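Local coordinates for protein ecdysteroid-phosphate phosphatase (PDB 3C7T) that releases active ecdysteroids such as ecdysone from their 22-phosphates through its C-terminal phosphoglycerate-mutase-like histidine phosphatase domain, and also dephosphorylates protein tyrosines, at residues R4-F8 / D239-P244; V71-R76 / F100-R105; V80-Y86 / D183-F189; V110-E115 / N144-Y149. All blocks are in the same frame, centred on the assembly; numbering follows the deposited sequence.

Interaction 1: residues R4-F8 / D239-P244; sequences RRWVF and DVVSPP
Pro244 packs into the corner formed by Trp6 and Phe8, two side chains from the same side of strand 5-11. Its CD lies over the six-membered ring of Trp6 in a CH-pi contact, 4.1 Å from the ring centroid and 24° off the normal, and comes to 3.5 Å from Phe8 CE1. Val241 CG2 adds an apolar touch at Trp6 CZ3 (3.8 Å). Trp6 holds CG anti to its carbonyl carbon (chi1 -64°), which carries the benzo end of the indole to 242-244, where Ser242 O sits in plane at the ring edge. With an alanine in place of Trp6, Pro244 CD and Val241 CG2 would probably border a gap and Arg234 would lose its cation-pi partner. The polar part is one salt bridge near the start of the chain: Arg4 NH1 donates to Asp239 OD2 (3.2 Å), on the anti side, tilted from the carboxylate plane. Strand 230-235 separates the segments in the sheet, so they meet mainly through side chains, and shape-dependent apolar packing carries most of the contact.

Interaction 2: residues V71-R76 / F100-R105; sequences VGEGMR and FLDGLR
Val71 touches the edge of the Phe100 ring, its CG1 3.9 Å from CE1. At Gly72 the helices come closest: Gly72 CA donates a CA-H...O contact to Phe100 O (3.3 Å), and a beta carbon here would clash with that oxygen. Gly103 faces it, and its own missing CB would collide with Glu73 N. The Glu73 carboxylate turns to another partner, a salt bridge with Arg62 of the second subunit. Arg76, bent at chi3 (48°), reaches the C-terminal end of helix 91-104 and grips Gly103 O side-on, NE at 2.8 Å and NH2 at 2.7 Å from that one oxygen, which lies in the guanidinium plane. The Arg105 guanidinium stacks flat on that of Arg76, planes 10° apart, despite the like charges. Arg105, with positive phi, is the C-prime residue of a Schellman motif. The axes of 71-76 and 100-104 approach to 6.5 Å at a crossing angle of -36°, as in a glycine-mediated close helix-helix crossing, here joining two helices of the histidine phosphatase fold.

Interaction 3: residues V80-Y86 / D183-F189; sequences VSIKHVY and DGGNVIF
Parallel pairing of strands 84-87 and 187-191 in the central histidine phosphatase sheet sets His84 beside Val187. Ile188 bonds to the residues on either side of Val85, its N donating to His84 O and its O accepting from Tyr86 N. Where the strands begin, Asn186 O takes Lys83 N and His84 N, while Asn186 ND2 donates to Ser81 O (2.9 Å) from above the carbonyl plane; Asn186 OD1 serves Trp6 N. The His84 imidazole, CG beside its backbone N (chi1 -51°), brings NE2 to Asp183 OD2 (3.2 Å), which lies near the ring plane but is met from above the carboxylate plane, the planes 82° apart. A leucine at His84 would probably leave Asp183 OD2 without this donor, and the loop 183-185 less firmly tied. On the opposite side of the sheet Ile188 CG2 meets Val85 CG2 (3.7 Å) and Ile82 CG2. Phe100, Leu101 and Leu104 of helix 91-104 cover that side, Tyr86 and Phe189 pack on Ala176 of helix 162-179, and strand 5-11 continues the sheet.

Interaction 4: residues V110-E115 / N144-Y149; sequences VKIKVE and NVDMTY
Tyr149 receives Lys113 CB over the centre of one ring face, a CH-pi contact 3.6 Å from the centroid and 6° off the normal, while Val114 O lies in plane at its edge. The contact lies at one outermost strand of the histidine phosphatase sheet, 112-114, where loop 144-149 runs alongside through a single beta bridge, Ile112 with Val145. In that bridge Ile112 N donates to Asn144 O (2.8 Å) and Asp146 N to Ile112 O (2.7 Å), both nearly straight at 174°. A water spans Val114 N and Asp146 O. Asp146 opens a type I turn and an Asx turn, its OD1 taking Thr148 N and OG1, and its OD2 forms a weak salt bridge with Lys113 NZ. At the other end Lys111, bent at chi2 (-80°), brings NZ to Asn144 OD1 (2.9 Å). The Glu115 carboxylate is held by Tyr152 N, Val153 N and Gly117 N, and its OE1 also accepts the Tyr149 hydroxyl hydrogen on the anti lone pair, OH to OE1 2.7 Å.

Overall arrangement
From the N terminus, strand 5-11 opens interaction 1, which closes only at 239-244 and so encloses the other three. Helix 62-77 leads into interaction 2, and segment 80-86 begins interaction 3 before helix 91-104 completes interaction 2, so these two cross. Strand 112-114 then starts interaction 4, which closes at 144-149, within the span of interaction 3 that ends at 183-189. Interactions 1, 3 and 4 follow the sheet from 239-241 to its other outer strand, 112-114: Val187 O meets Phe8 N, and Val85 O meets Lys113 N. Interaction 2 packs on one side of the sheet, Phe100 touching Ile82, and Leu101 reaching Ile112 of interaction 4. Interactions 1 and 2 both also reach the second subunit.

Interaction 1: residues R4-F8 / D239-P244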
loop_
_atom_site.group_PDB
_atom_site.type_symbol
_atom_site.label_atom_id
_atom_site.label_comp_id
_atom_site.label_asym_id
_atom_site.label_seq_id
_atom_site.Cartn_x
_atom_site.Cartn_y
_atom_site.Cartn_z
ATOM N N ARG A 4 -10.887 -26.887 -18.185
ATOM C CA ARG A 4 -9.486 -26.488 -17.850
ATOM C C ARG A 4 -9.341 -25.878 -16.446
ATOM O O ARG A 4 -10.323 -25.430 -15.842
ATOM C CB ARG A 4 -8.878 -25.602 -18.953
ATOM C CG ARG A 4 -7.933 -26.396 -19.865
ATOM C CD ARG A 4 -7.925 -25.934 -21.323
ATOM N NE ARG A 4 -7.336 -24.607 -21.494
ATOM C CZ ARG A 4 -6.085 -24.367 -21.891
ATOM N NH1 ARG A 4 -5.250 -25.366 -22.169
ATOM N NH2 ARG A 4 -5.670 -23.112 -22.014
ATOM N N ARG A 5 -8.106 -25.881 -15.953
ATOM C CA ARG A 5 -7.761 -25.581 -14.573
ATOM C C ARG A 5 -6.724 -24.451 -14.584
ATOM O O ARG A 5 -6.010 -24.300 -15.574
ATOM C CB ARG A 5 -7.114 -26.838 -13.998
ATOM C CG ARG A 5 -6.914 -26.870 -12.522
ATOM C CD ARG A 5 -6.972 -28.298 -12.031
ATOM N NE ARG A 5 -5.765 -29.073 -12.246
ATOM C CZ ARG A 5 -4.948 -29.456 -11.274
ATOM N NH1 ARG A 5 -5.200 -29.114 -10.024
ATOM N NH2 ARG A 5 -3.883 -30.191 -11.549
ATOM N N TRP A 6 -6.635 -23.678 -13.499
ATOM C CA TRP A 6 -5.575 -22.660 -13.350
ATOM C C TRP A 6 -4.458 -23.110 -12.408
ATOM O O TRP A 6 -4.699 -23.692 -11.355
ATOM C CB TRP A 6 -6.123 -21.364 -12.756
ATOM C CG TRP A 6 -7.127 -20.591 -13.544
ATOM C CD1 TRP A 6 -8.483 -20.660 -13.433
ATOM C CD2 TRP A 6 -6.850 -19.575 -14.507
ATOM N NE1 TRP A 6 -9.078 -19.761 -14.298
ATOM C CE2 TRP A 6 -8.094 -19.081 -14.966
ATOM C CE3 TRP A 6 -5.669 -19.037 -15.042
ATOM C CZ2 TRP A 6 -8.190 -18.070 -15.935
ATOM C CZ3 TRP A 6 -5.764 -18.028 -15.997
ATOM C CH2 TRP A 6 -7.018 -17.561 -16.438
ATOM N N VAL A 7 -3.225 -22.803 -12.781
ATOM C CA VAL A 7 -2.109 -22.907 -11.847
ATOM C C VAL A 7 -1.403 -21.540 -11.860
ATOM O O VAL A 7 -1.070 -21.004 -12.929
ATOM C CB VAL A 7 -1.145 -24.059 -12.203
ATOM C CG1 VAL A 7 0.061 -24.054 -11.286
ATOM C CG2 VAL A 7 -1.877 -25.421 -12.122
ATOM N N PHE A 8 -1.211 -20.986 -10.663
ATOM C CA PHE A 8 -0.659 -19.638 -10.517
ATOM C C PHE A 8 0.650 -19.680 -9.777
ATOM O O PHE A 8 0.894 -20.598 -8.992
ATOM C CB PHE A 8 -1.631 -18.763 -9.718
ATOM C CG PHE A 8 -2.947 -18.557 -10.388
ATOM C CD1 PHE A 8 -3.028 -17.856 -11.584
ATOM C CD2 PHE A 8 -4.107 -19.046 -9.814
ATOM C CE1 PHE A 8 -4.252 -17.641 -12.191
ATOM C CE2 PHE A 8 -5.347 -18.837 -10.424
ATOM C CZ PHE A 8 -5.414 -18.142 -11.606
ATOM N N ASP A 239 -0.658 -24.321 -20.870
ATOM C CA ASP A 239 -0.317 -23.118 -21.656
ATOM C C ASP A 239 -0.082 -21.887 -20.752
ATOM O O ASP A 239 -0.898 -21.603 -19.875
ATOM C CB ASP A 239 -1.464 -22.741 -22.610
ATOM C CG ASP A 239 -1.645 -23.717 -23.765
ATOM O OD1 ASP A 239 -0.689 -23.914 -24.554
ATOM O OD2 ASP A 239 -2.770 -24.251 -23.914
ATOM N N VAL A 240 1.004 -21.154 -21.004
ATOM C CA VAL A 240 1.243 -19.833 -20.389
ATOM C C VAL A 240 0.245 -18.808 -20.934
ATOM O O VAL A 240 0.227 -18.521 -22.140
ATOM C CB VAL A 240 2.692 -19.318 -20.650
ATOM C CG1 VAL A 240 2.820 -17.836 -20.285
ATOM C CG2 VAL A 240 3.702 -20.150 -19.889
ATOM N N VAL A 241 -0.577 -18.258 -20.036
ATOM C CA VAL A 241 -1.657 -17.353 -20.419
ATOM C C VAL A 241 -1.687 -16.109 -19.529
ATOM O O VAL A 241 -1.054 -16.062 -18.476
ATOM C CB VAL A 241 -3.037 -18.044 -20.383
ATOM C CG1 VAL A 241 -3.027 -19.298 -21.261
ATOM C CG2 VAL A 241 -3.451 -18.400 -18.948
ATOM N N SER A 242 -2.450 -15.118 -19.968
ATOM C CA SER A 242 -2.712 -13.938 -19.155
ATOM C C SER A 242 -3.422 -14.348 -17.860
ATOM O O SER A 242 -4.387 -15.112 -17.899
ATOM C CB SER A 242 -3.573 -12.959 -19.942
ATOM O OG SER A 242 -3.820 -11.809 -19.156
ATOM N N PRO A 243 -2.945 -13.865 -16.698
ATOM C CA PRO A 243 -3.758 -14.100 -15.500
ATOM C C PRO A 243 -5.135 -13.392 -15.542
ATOM O O PRO A 243 -5.319 -12.449 -16.303
ATOM C CB PRO A 243 -2.868 -13.600 -14.349
ATOM C CG PRO A 243 -1.479 -13.402 -14.963
ATOM C CD PRO A 243 -1.689 -13.137 -16.402
ATOM N N PRO A 244 -6.107 -13.870 -14.746
ATOM C CA PRO A 244 -7.476 -13.326 -14.804
ATOM C C PRO A 244 -7.652 -11.935 -14.189
ATOM O O PRO A 244 -8.732 -11.344 -14.312
ATOM C CB PRO A 244 -8.286 -14.344 -14.004
ATOM C CG PRO A 244 -7.275 -14.940 -13.045
ATOM C CD PRO A 244 -5.985 -14.979 -13.776
#

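Interaction 2: residues V71-R76 / F100-R105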
loop_
_atom_site.group_PDB
_atom_site.type_symbol
_atom_site.label_atom_id
_atom_site.label_comp_id
_atom_site.label_asym_id
_atom_site.label_seq_id
_atom_site.Cartn_x
_atom_site.Cartn_y
_atom_site.Cartn_z
ATOM N N VAL A 71 -4.063 -8.792 -4.999
ATOM C CA VAL A 71 -4.086 -9.942 -5.900
ATOM C C VAL A 71 -5.269 -10.892 -5.576
ATOM O O VAL A 71 -6.042 -11.254 -6.477
ATOM C CB VAL A 71 -2.730 -10.691 -5.937
ATOM C CG1 VAL A 71 -2.840 -11.953 -6.863
ATOM C CG2 VAL A 71 -1.594 -9.751 -6.393
ATOM N N GLY A 72 -5.425 -11.255 -4.300
ATOM C CA GLY A 72 -6.551 -12.144 -3.877
ATOM C C GLY A 72 -7.902 -11.529 -4.250
ATOM O O GLY A 72 -8.779 -12.213 -4.818
ATOM N N GLU A 73 -8.050 -10.229 -3.981
ATOM C CA GLU A 73 -9.263 -9.452 -4.319
ATOM C C GLU A 73 -9.505 -9.495 -5.833
ATOM O O GLU A 73 -10.644 -9.671 -6.282
ATOM C CB GLU A 73 -9.141 -8.004 -3.809
ATOM C CG GLU A 73 -10.414 -7.115 -3.917
ATOM C CD GLU A 73 -10.142 -5.598 -3.724
ATOM O OE1 GLU A 73 -9.251 -5.031 -4.379
ATOM O OE2 GLU A 73 -10.855 -4.946 -2.931
ATOM N N GLY A 74 -8.433 -9.351 -6.614
ATOM C CA GLY A 74 -8.528 -9.315 -8.067
ATOM C C GLY A 74 -8.986 -10.661 -8.600
ATOM O O GLY A 74 -9.780 -10.717 -9.557
ATOM N N MET A 75 -8.507 -11.728 -7.958
ATOM C CA MET A 75 -8.915 -13.091 -8.299
ATOM C C MET A 75 -10.410 -13.270 -7.997
ATOM O O MET A 75 -11.153 -13.786 -8.837
ATOM C CB MET A 75 -8.043 -14.108 -7.539
ATOM C CG MET A 75 -7.891 -15.442 -8.293
ATOM S SD MET A 75 -6.696 -15.328 -9.634
ATOM C CE MET A 75 -5.116 -15.571 -8.788
ATOM N N ARG A 76 -10.843 -12.819 -6.810
ATOM C CA ARG A 76 -12.251 -12.854 -6.399
ATOM C C ARG A 76 -13.130 -12.077 -7.388
ATOM O O ARG A 76 -14.201 -12.549 -7.785
ATOM C CB ARG A 76 -12.414 -12.311 -4.963
ATOM C CG ARG A 76 -13.886 -12.143 -4.463
ATOM C CD ARG A 76 -13.973 -12.045 -2.951
ATOM N NE ARG A 76 -13.027 -11.088 -2.367
ATOM C CZ ARG A 76 -13.271 -9.794 -2.129
ATOM N NH1 ARG A 76 -14.459 -9.243 -2.417
ATOM N NH2 ARG A 76 -12.315 -9.045 -1.583
ATOM N N PHE A 100 -3.106 -13.006 0.446
ATOM C CA PHE A 100 -3.800 -13.421 -0.768
ATOM C C PHE A 100 -5.177 -14.028 -0.408
ATOM O O PHE A 100 -6.231 -13.655 -0.964
ATOM C CB PHE A 100 -2.926 -14.430 -1.538
ATOM C CG PHE A 100 -3.622 -15.059 -2.698
ATOM C CD1 PHE A 100 -3.757 -14.368 -3.903
ATOM C CD2 PHE A 100 -4.118 -16.367 -2.608
ATOM C CE1 PHE A 100 -4.408 -14.940 -4.980
ATOM C CE2 PHE A 100 -4.761 -16.949 -3.693
ATOM C CZ PHE A 100 -4.901 -16.227 -4.881
ATOM N N LEU A 101 -5.158 -14.965 0.536
ATOM C CA LEU A 101 -6.399 -15.617 0.992
ATOM C C LEU A 101 -7.376 -14.650 1.635
ATOM O O LEU A 101 -8.598 -14.817 1.509
ATOM C CB LEU A 101 -6.073 -16.798 1.943
ATOM C CG LEU A 101 -5.379 -17.996 1.299
ATOM C CD1 LEU A 101 -4.929 -19.007 2.368
ATOM C CD2 LEU A 101 -6.264 -18.684 0.273
ATOM N N ASP A 102 -6.855 -13.636 2.322
ATOM C CA ASP A 102 -7.709 -12.604 2.920
ATOM C C ASP A 102 -8.432 -11.805 1.814
ATOM O O ASP A 102 -9.628 -11.529 1.910
ATOM C CB ASP A 102 -6.900 -11.646 3.795
ATOM C CG ASP A 102 -6.407 -12.280 5.101
ATOM O OD1 ASP A 102 -6.906 -13.345 5.513
ATOM O OD2 ASP A 102 -5.491 -11.685 5.724
ATOM N N GLY A 103 -7.697 -11.428 0.769
ATOM C CA GLY A 103 -8.268 -10.658 -0.344
ATOM C C GLY A 103 -9.300 -11.486 -1.095
ATOM O O GLY A 103 -10.383 -10.981 -1.489
ATOM N N LEU A 104 -8.968 -12.761 -1.276
ATOM C CA LEU A 104 -9.833 -13.752 -1.923
ATOM C C LEU A 104 -11.119 -14.065 -1.139
ATOM O O LEU A 104 -12.106 -14.530 -1.710
ATOM C CB LEU A 104 -9.034 -15.043 -2.164
ATOM C CG LEU A 104 -9.583 -16.166 -3.047
ATOM C CD1 LEU A 104 -9.945 -15.648 -4.448
ATOM C CD2 LEU A 104 -8.606 -17.325 -3.134
ATOM N N ARG A 105 -11.117 -13.774 0.156
ATOM C CA ARG A 105 -12.164 -14.238 1.067
ATOM C C ARG A 105 -12.364 -15.746 0.938
ATOM O O ARG A 105 -13.491 -16.241 0.918
ATOM C CB ARG A 105 -13.466 -13.460 0.844
ATOM C CG ARG A 105 -13.345 -12.016 1.253
ATOM C CD ARG A 105 -14.616 -11.207 0.975
ATOM N NE ARG A 105 -14.374 -9.788 1.261
ATOM C CZ ARG A 105 -15.305 -8.830 1.255
ATOM N NH1 ARG A 105 -16.576 -9.099 0.958
ATOM N NH2 ARG A 105 -14.960 -7.579 1.532
#

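Interaction 3: residues V80-Y86 / D183-F189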
loop_
_atom_site.group_PDB
_atom_site.type_symbol
_atom_site.label_atom_id
_atom_site.label_comp_id
_atom_site.label_asym_id
_atom_site.label_seq_id
_atom_site.Cartn_x
_atom_site.Cartn_y
_atom_site.Cartn_z
ATOM N N VAL A 80 -12.563 -16.205 -9.937
ATOM C CA VAL A 80 -11.669 -17.348 -9.876
ATOM C C VAL A 80 -11.454 -17.814 -8.432
ATOM O O VAL A 80 -11.083 -17.025 -7.561
ATOM C CB VAL A 80 -10.316 -17.091 -10.607
ATOM C CG1 VAL A 80 -9.411 -18.331 -10.516
ATOM C CG2 VAL A 80 -10.562 -16.725 -12.072
ATOM N N SER A 81 -11.711 -19.096 -8.186
ATOM C CA SER A 81 -11.506 -19.685 -6.858
ATOM C C SER A 81 -10.118 -20.319 -6.789
ATOM O O SER A 81 -9.479 -20.504 -7.821
ATOM C CB SER A 81 -12.573 -20.747 -6.585
ATOM O OG SER A 81 -12.607 -21.673 -7.657
ATOM N N ILE A 82 -9.658 -20.629 -5.575
ATOM C CA ILE A 82 -8.420 -21.367 -5.368
ATOM C C ILE A 82 -8.678 -22.399 -4.266
ATOM O O ILE A 82 -9.337 -22.118 -3.254
ATOM C CB ILE A 82 -7.181 -20.438 -5.045
ATOM C CG1 ILE A 82 -6.680 -19.721 -6.302
ATOM C CG2 ILE A 82 -5.983 -21.230 -4.568
ATOM C CD1 ILE A 82 -7.330 -18.423 -6.553
ATOM N N LYS A 83 -8.176 -23.604 -4.465
ATOM C CA LYS A 83 -8.394 -24.635 -3.472
ATOM C C LYS A 83 -7.093 -25.066 -2.838
ATOM O O LYS A 83 -7.060 -25.428 -1.659
ATOM C CB LYS A 83 -9.094 -25.827 -4.132
ATOM C CG LYS A 83 -9.499 -26.929 -3.173
ATOM C CD LYS A 83 -10.588 -27.790 -3.795
ATOM C CE LYS A 83 -10.983 -28.957 -2.885
ATOM N NZ LYS A 83 -11.304 -28.507 -1.500
ATOM N N HIS A 84 -6.022 -25.025 -3.625
ATOM C CA HIS A 84 -4.754 -25.632 -3.221
ATOM C C HIS A 84 -3.667 -24.563 -3.209
ATOM O O HIS A 84 -3.299 -24.043 -4.265
ATOM C CB HIS A 84 -4.388 -26.764 -4.171
ATOM C CG HIS A 84 -5.493 -27.753 -4.372
ATOM N ND1 HIS A 84 -6.237 -27.814 -5.533
ATOM C CD2 HIS A 84 -6.001 -28.702 -3.550
ATOM C CE1 HIS A 84 -7.136 -28.781 -5.429
ATOM N NE2 HIS A 84 -7.014 -29.333 -4.234
ATOM N N VAL A 85 -3.188 -24.252 -2.006
ATOM C CA VAL A 85 -2.271 -23.132 -1.780
ATOM C C VAL A 85 -0.984 -23.669 -1.156
ATOM O O VAL A 85 -1.006 -24.288 -0.077
ATOM C CB VAL A 85 -2.909 -22.048 -0.871
ATOM C CG1 VAL A 85 -1.931 -20.909 -0.595
ATOM C CG2 VAL A 85 -4.194 -21.501 -1.499
ATOM N N TYR A 86 0.115 -23.470 -1.878
ATOM C CA TYR A 86 1.450 -23.917 -1.448
ATOM C C TYR A 86 2.345 -22.691 -1.298
ATOM O O TYR A 86 2.342 -21.819 -2.167
ATOM C CB TYR A 86 2.054 -24.893 -2.469
ATOM C CG TYR A 86 1.188 -26.116 -2.705
ATOM C CD1 TYR A 86 0.117 -26.063 -3.597
ATOM C CD2 TYR A 86 1.431 -27.315 -2.024
ATOM C CE1 TYR A 86 -0.691 -27.189 -3.816
ATOM C CE2 TYR A 86 0.632 -28.454 -2.241
ATOM C CZ TYR A 86 -0.429 -28.371 -3.134
ATOM O OH TYR A 86 -1.237 -29.456 -3.363
ATOM N N ASP A 183 -9.204 -34.047 -8.061
ATOM C CA ASP A 183 -9.990 -32.971 -7.453
ATOM C C ASP A 183 -10.297 -31.865 -8.467
ATOM O O ASP A 183 -11.425 -31.358 -8.532
ATOM C CB ASP A 183 -9.192 -32.378 -6.283
ATOM C CG ASP A 183 -10.048 -31.535 -5.323
ATOM O OD1 ASP A 183 -11.189 -31.129 -5.659
ATOM O OD2 ASP A 183 -9.545 -31.277 -4.206
ATOM N N GLY A 184 -9.278 -31.477 -9.233
ATOM C CA GLY A 184 -9.426 -30.485 -10.308
ATOM C C GLY A 184 -9.552 -29.043 -9.848
ATOM O O GLY A 184 -9.958 -28.169 -10.626
ATOM N N GLY A 185 -9.215 -28.792 -8.588
ATOM C CA GLY A 185 -9.213 -27.426 -8.064
ATOM C C GLY A 185 -8.013 -26.619 -8.556
ATOM O O GLY A 185 -6.995 -27.198 -8.957
ATOM N N ASN A 186 -8.154 -25.289 -8.519
ATOM C CA ASN A 186 -7.097 -24.345 -8.914
ATOM C C ASN A 186 -5.975 -24.321 -7.885
ATOM O O ASN A 186 -6.207 -24.551 -6.696
ATOM C CB ASN A 186 -7.673 -22.933 -9.178
ATOM C CG ASN A 186 -8.648 -22.902 -10.367
ATOM O OD1 ASN A 186 -8.482 -23.636 -11.343
ATOM N ND2 ASN A 186 -9.662 -22.050 -10.283
ATOM N N VAL A 187 -4.753 -24.076 -8.358
ATOM C CA VAL A 187 -3.547 -24.174 -7.531
ATOM C C VAL A 187 -2.778 -22.845 -7.584
ATOM O O VAL A 187 -2.735 -22.197 -8.626
ATOM C CB VAL A 187 -2.622 -25.288 -8.037
ATOM C CG1 VAL A 187 -1.334 -25.402 -7.196
ATOM C CG2 VAL A 187 -3.343 -26.617 -8.035
ATOM N N ILE A 188 -2.177 -22.476 -6.455
ATOM C CA ILE A 188 -1.236 -21.341 -6.392
ATOM C C ILE A 188 0.028 -21.688 -5.601
ATOM O O ILE A 188 -0.036 -22.294 -4.520
ATOM C CB ILE A 188 -1.891 -20.028 -5.903
ATOM C CG1 ILE A 188 -0.931 -18.835 -6.122
ATOM C CG2 ILE A 188 -2.369 -20.134 -4.453
ATOM C CD1 ILE A 188 -1.599 -17.452 -6.045
ATOM N N PHE A 189 1.166 -21.341 -6.193
ATOM C CA PHE A 189 2.484 -21.491 -5.569
ATOM C C PHE A 189 2.957 -20.087 -5.203
ATOM O O PHE A 189 3.102 -19.238 -6.090
ATOM C CB PHE A 189 3.484 -22.077 -6.556
ATOM C CG PHE A 189 3.137 -23.475 -7.029
ATOM C CD1 PHE A 189 3.066 -24.531 -6.116
ATOM C CD2 PHE A 189 2.909 -23.712 -8.378
ATOM C CE1 PHE A 189 2.761 -25.827 -6.548
ATOM C CE2 PHE A 189 2.601 -25.013 -8.837
ATOM C CZ PHE A 189 2.514 -26.058 -7.906
HETATM O O HOH W 1 -10.659 -23.931 -7.107
#

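Interaction 4: residues V110-E115 / N144-Y149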
loop_
_atom_site.group_PDB
_atom_site.type_symbol
_atom_site.label_atom_id
_atom_site.label_comp_id
_atom_site.label_asym_id
_atom_site.label_seq_id
_atom_site.Cartn_x
_atom_site.Cartn_y
_atom_site.Cartn_z
ATOM N N VAL A 110 -9.536 -23.542 3.372
ATOM C CA VAL A 110 -8.438 -23.400 2.402
ATOM C C VAL A 110 -7.179 -22.994 3.153
ATOM O O VAL A 110 -7.028 -21.840 3.556
ATOM C CB VAL A 110 -8.760 -22.396 1.265
ATOM C CG1 VAL A 110 -7.594 -22.318 0.263
ATOM C CG2 VAL A 110 -10.069 -22.779 0.552
ATOM N N LYS A 111 -6.293 -23.971 3.342
ATOM C CA LYS A 111 -5.157 -23.844 4.237
ATOM C C LYS A 111 -3.875 -23.629 3.458
ATOM O O LYS A 111 -3.744 -24.082 2.314
ATOM C CB LYS A 111 -5.003 -25.122 5.072
ATOM C CG LYS A 111 -6.200 -25.493 5.939
ATOM C CD LYS A 111 -6.230 -24.683 7.221
ATOM C CE LYS A 111 -7.258 -25.228 8.177
ATOM N NZ LYS A 111 -7.637 -24.181 9.168
ATOM N N ILE A 112 -2.927 -22.947 4.088
ATOM C CA ILE A 112 -1.613 -22.744 3.494
ATOM C C ILE A 112 -0.723 -23.956 3.765
ATOM O O ILE A 112 -0.447 -24.290 4.928
ATOM C CB ILE A 112 -0.923 -21.486 4.054
ATOM C CG1 ILE A 112 -1.794 -20.247 3.815
ATOM C CG2 ILE A 112 0.460 -21.290 3.391
ATOM C CD1 ILE A 112 -1.433 -19.086 4.682
ATOM N N LYS A 113 -0.283 -24.604 2.688
ATOM C CA LYS A 113 0.586 -25.767 2.774
ATOM C C LYS A 113 2.033 -25.321 2.605
ATOM O O LYS A 113 2.438 -24.932 1.507
ATOM C CB LYS A 113 0.214 -26.775 1.684
ATOM C CG LYS A 113 -1.227 -27.319 1.798
ATOM C CD LYS A 113 -1.525 -28.358 0.725
ATOM C CE LYS A 113 -2.978 -28.285 0.246
ATOM N NZ LYS A 113 -3.955 -28.188 1.372
ATOM N N VAL A 114 2.805 -25.391 3.688
ATOM C CA VAL A 114 4.178 -24.883 3.694
ATOM C C VAL A 114 5.065 -25.971 3.099
ATOM O O VAL A 114 5.176 -27.082 3.646
ATOM C CB VAL A 114 4.621 -24.454 5.118
ATOM C CG1 VAL A 114 6.135 -24.185 5.187
ATOM C CG2 VAL A 114 3.829 -23.228 5.567
ATOM N N GLU A 115 5.656 -25.643 1.955
ATOM C CA GLU A 115 6.383 -26.592 1.130
ATOM C C GLU A 115 7.829 -26.131 0.959
ATOM O O GLU A 115 8.099 -25.188 0.211
ATOM C CB GLU A 115 5.702 -26.692 -0.233
ATOM C CG GLU A 115 6.396 -27.645 -1.191
ATOM C CD GLU A 115 6.719 -28.978 -0.525
ATOM O OE1 GLU A 115 5.763 -29.691 -0.120
ATOM O OE2 GLU A 115 7.920 -29.293 -0.400
ATOM N N ASN A 144 -3.275 -19.016 8.442
ATOM C CA ASN A 144 -4.086 -20.225 8.245
ATOM C C ASN A 144 -3.324 -21.404 7.624
ATOM O O ASN A 144 -3.634 -21.864 6.536
ATOM C CB ASN A 144 -5.336 -19.890 7.432
ATOM C CG ASN A 144 -6.434 -20.918 7.607
ATOM O OD1 ASN A 144 -6.512 -21.582 8.643
ATOM N ND2 ASN A 144 -7.300 -21.046 6.600
ATOM N N VAL A 145 -2.329 -21.896 8.346
ATOM C CA VAL A 145 -1.419 -22.909 7.839
ATOM C C VAL A 145 -2.002 -24.320 8.069
ATOM O O VAL A 145 -2.619 -24.583 9.108
ATOM C CB VAL A 145 -0.019 -22.770 8.510
ATOM C CG1 VAL A 145 0.833 -24.012 8.292
ATOM C CG2 VAL A 145 0.705 -21.521 7.994
ATOM N N ASP A 146 -1.812 -25.201 7.092
ATOM C CA ASP A 146 -2.249 -26.594 7.200
ATOM C C ASP A 146 -1.335 -27.383 8.153
ATOM O O ASP A 146 -0.184 -27.658 7.827
ATOM C CB ASP A 146 -2.248 -27.239 5.804
ATOM C CG ASP A 146 -3.031 -28.543 5.749
ATOM O OD1 ASP A 146 -3.324 -29.136 6.817
ATOM O OD2 ASP A 146 -3.351 -28.968 4.618
ATOM N N MET A 147 -1.870 -27.760 9.316
ATOM C CA MET A 147 -1.110 -28.497 10.349
ATOM C C MET A 147 -0.804 -29.956 9.986
ATOM O O MET A 147 0.170 -30.541 10.468
ATOM C CB MET A 147 -1.875 -28.475 11.679
ATOM C CG MET A 147 -1.859 -27.137 12.390
ATOM S SD MET A 147 -0.165 -26.598 12.648
ATOM C CE MET A 147 -0.361 -25.843 14.262
ATOM N N THR A 148 -1.645 -30.544 9.145
ATOM C CA THR A 148 -1.485 -31.943 8.777
ATOM C C THR A 148 -0.870 -32.099 7.391
ATOM O O THR A 148 -0.942 -33.166 6.781
ATOM C CB THR A 148 -2.816 -32.714 8.882
ATOM O OG1 THR A 148 -3.793 -32.099 8.033
ATOM C CG2 THR A 148 -3.328 -32.710 10.327
ATOM N N TYR A 149 -0.236 -31.046 6.891
ATOM C CA TYR A 149 0.409 -31.153 5.597
ATOM C C TYR A 149 1.772 -31.847 5.702
ATOM O O TYR A 149 2.609 -31.464 6.516
ATOM C CB TYR A 149 0.554 -29.775 4.943
ATOM C CG TYR A 149 1.233 -29.837 3.601
ATOM C CD1 TYR A 149 0.649 -30.519 2.535
ATOM C CD2 TYR A 149 2.471 -29.226 3.397
ATOM C CE1 TYR A 149 1.279 -30.585 1.290
ATOM C CE2 TYR A 149 3.102 -29.283 2.153
ATOM C CZ TYR A 149 2.502 -29.963 1.111
ATOM O OH TYR A 149 3.115 -30.017 -0.117
HETATM O O HOH W 2 2.049 -26.625 6.299
#